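Local coordinates for protein phosphoribosylaminoimidazole-succinocarboxamide synthase (Pyrococcus horikoshii, PDB 4O7T) that catalyses the ATP-dependent ligation of L-aspartate to 5-amino-1-(5-phospho-D-ribosyl)imidazole-4-carboxylate, yielding the succinocarboxamide intermediate of de novo purine synthesis, at residues R93-G98 against I170-K175. Sequence-based numbering, arbitrary orientation.
With TMP (thymidine-5'-phosphate), chain B.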
# COMPACT_ATOMS: atom_id res chain seq x y z
N ARG A 93 13.75 -1.03 0.06
CA ARG A 93 14.23 0.25 0.58
C ARG A 93 15.01 0.07 1.89
O ARG A 93 14.51 -0.56 2.83
CB ARG A 93 13.06 1.23 0.75
CG ARG A 93 11.96 1.12 -0.34
CD ARG A 93 10.83 2.15 -0.20
NE ARG A 93 11.26 3.46 -0.67
CZ ARG A 93 10.79 4.11 -1.73
NH1 ARG A 93 9.78 3.63 -2.47
NH2 ARG A 93 11.34 5.29 -2.04
N ASN A 94 16.22 0.63 1.94
CA ASN A 94 17.11 0.56 3.11
C ASN A 94 17.24 1.91 3.82
O ASN A 94 17.35 1.96 5.05
CB ASN A 94 18.50 0.09 2.69
CG ASN A 94 18.47 -1.29 2.03
OD1 ASN A 94 17.93 -2.23 2.61
ND2 ASN A 94 19.04 -1.40 0.82
N VAL A 95 17.21 2.98 3.03
CA VAL A 95 17.42 4.34 3.51
C VAL A 95 16.25 5.18 2.98
O VAL A 95 15.86 5.00 1.82
CB VAL A 95 18.78 4.88 2.99
CG1 VAL A 95 18.92 6.36 3.23
CG2 VAL A 95 19.93 4.12 3.65
N VAL A 96 15.66 6.03 3.82
CA VAL A 96 14.53 6.87 3.39
C VAL A 96 14.91 7.84 2.27
O VAL A 96 15.87 8.62 2.38
CB VAL A 96 13.87 7.64 4.55
CG1 VAL A 96 12.76 8.54 4.05
CG2 VAL A 96 13.32 6.68 5.59
N ALA A 97 14.14 7.77 1.19
CA ALA A 97 14.34 8.65 0.02
C ALA A 97 13.08 8.61 -0.83
O ALA A 97 12.23 7.75 -0.64
CB ALA A 97 15.53 8.18 -0.80
N GLY A 98 12.98 9.53 -1.79
CA GLY A 98 11.90 9.49 -2.78
C GLY A 98 10.51 9.44 -2.19
O GLY A 98 10.23 10.14 -1.20
N ILE A 170 26.34 3.23 -0.90
CA ILE A 170 25.14 2.88 -0.16
C ILE A 170 24.01 2.56 -1.13
O ILE A 170 23.65 3.38 -1.96
CB ILE A 170 24.69 4.02 0.78
CG1 ILE A 170 25.77 4.27 1.85
CG2 ILE A 170 23.35 3.70 1.42
CD1 ILE A 170 25.59 5.58 2.59
N LEU A 171 23.46 1.35 -1.03
CA LEU A 171 22.26 1.00 -1.77
C LEU A 171 21.04 1.51 -1.00
O LEU A 171 20.62 0.93 0.00
CB LEU A 171 22.18 -0.51 -2.01
CG LEU A 171 20.94 -1.02 -2.76
CD1 LEU A 171 20.84 -0.47 -4.18
CD2 LEU A 171 20.96 -2.54 -2.77
N VAL A 172 20.50 2.63 -1.46
CA VAL A 172 19.44 3.35 -0.76
C VAL A 172 18.09 2.62 -0.92
O VAL A 172 17.42 2.30 0.08
CB VAL A 172 19.40 4.80 -1.28
CG1 VAL A 172 18.13 5.54 -0.88
CG2 VAL A 172 20.65 5.53 -0.80
N ASP A 173 17.73 2.35 -2.18
CA ASP A 173 16.51 1.62 -2.54
C ASP A 173 16.64 1.18 -3.99
O ASP A 173 17.59 1.60 -4.66
CB ASP A 173 15.22 2.45 -2.29
CG ASP A 173 15.18 3.79 -3.05
OD1 ASP A 173 15.64 3.87 -4.20
OD2 ASP A 173 14.66 4.78 -2.51
N PHE A 174 15.73 0.33 -4.47
CA PHE A 174 15.79 -0.13 -5.87
C PHE A 174 14.53 -0.85 -6.28
O PHE A 174 13.78 -1.33 -5.44
CB PHE A 174 17.03 -1.03 -6.13
CG PHE A 174 17.03 -2.32 -5.33
CD1 PHE A 174 16.56 -3.50 -5.90
CD2 PHE A 174 17.52 -2.35 -4.03
CE1 PHE A 174 16.56 -4.69 -5.18
CE2 PHE A 174 17.53 -3.53 -3.30
CZ PHE A 174 17.04 -4.71 -3.88
N LYS A 175 14.31 -0.95 -7.58
CA LYS A 175 13.11 -1.58 -8.12
C LYS A 175 13.47 -2.85 -8.91
O LYS A 175 14.38 -2.83 -9.77
CB LYS A 175 12.35 -0.59 -9.02
CG LYS A 175 11.01 -1.12 -9.55
CD LYS A 175 11.12 -1.84 -10.90
CE LYS A 175 11.40 -0.87 -12.07
NZ LYS A 175 11.79 -1.59 -13.32
P TMP B . 10.31 5.98 -5.49
O1P TMP B . 9.94 6.84 -6.64
O2P TMP B . 9.16 5.09 -5.03
O3P TMP B . 11.08 6.64 -4.37
O5' TMP B . 11.38 4.99 -6.16
C5' TMP B . 11.97 3.89 -5.44
C4' TMP B . 13.02 3.22 -6.31
O4' TMP B . 12.41 2.54 -7.41
C3' TMP B . 14.04 4.19 -6.91
O3' TMP B . 15.32 3.59 -6.78
C2' TMP B . 13.79 4.23 -8.39
C1' TMP B . 12.94 2.99 -8.66
N1 TMP B . 11.87 3.28 -9.63
C2 TMP B . 11.91 2.71 -10.93
O2 TMP B . 12.87 1.97 -11.24
N3 TMP B . 10.94 2.94 -11.83
C4 TMP B . 9.90 3.75 -11.52
O4 TMP B . 9.01 3.98 -12.37
C5 TMP B . 9.82 4.36 -10.17
C5M TMP B . 8.67 5.27 -9.78
C6 TMP B . 10.84 4.09 -9.27
O HOH W 1 13.74 4.74 -0.07
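Val-172 O takes two backbone donors, Asn-94 N at 2.8 Å and Val-95 N at 3.0 Å, one carbonyl holding both N-H groups of the corner at Asn-94. Asn-94 ND2 reaches the preceding carbonyl, Leu-171 O, from above its plane and also bonds Asn-157 of helix 143-165. Packing is tightest around Val-172: its CG1, anti to the backbone N (chi1 165°), lies 3.7 Å from Ala-97 CB and also meets Val-95 CB. Val-95 and Ile-170 touch more lightly, through their CG2 methyls. Where strand 84-93 leaves its partner 169-180 in the antiparallel sheet, Arg-93 and Asp-173 form a non-hydrogen-bonded pair, side chains alongside each other, facing thymidine-5'-phosphate in a site consistent with one for the phosphoribosyl substrate. Here the contact is polar, a water bridging Arg-93 NE, Val-95 O and Asp-173 OD2. The guanidinium grips the phosphate with NH1 to O2P and NH2 to O3P (2.7 Å), while Asp-173 OD1 accepts the sugar O3' at 2.6 Å. Arg-93 NH2 and Asp-173 OD2 pair by charge alone, guanidinium and carboxylate planes 76° apart; Arg-198 also pairs with this carboxylate. A methionine in place of Arg-93 would remove two phosphate donors and probably hold the phosphate less firmly, with Glu-118 losing this salt-bridge partner.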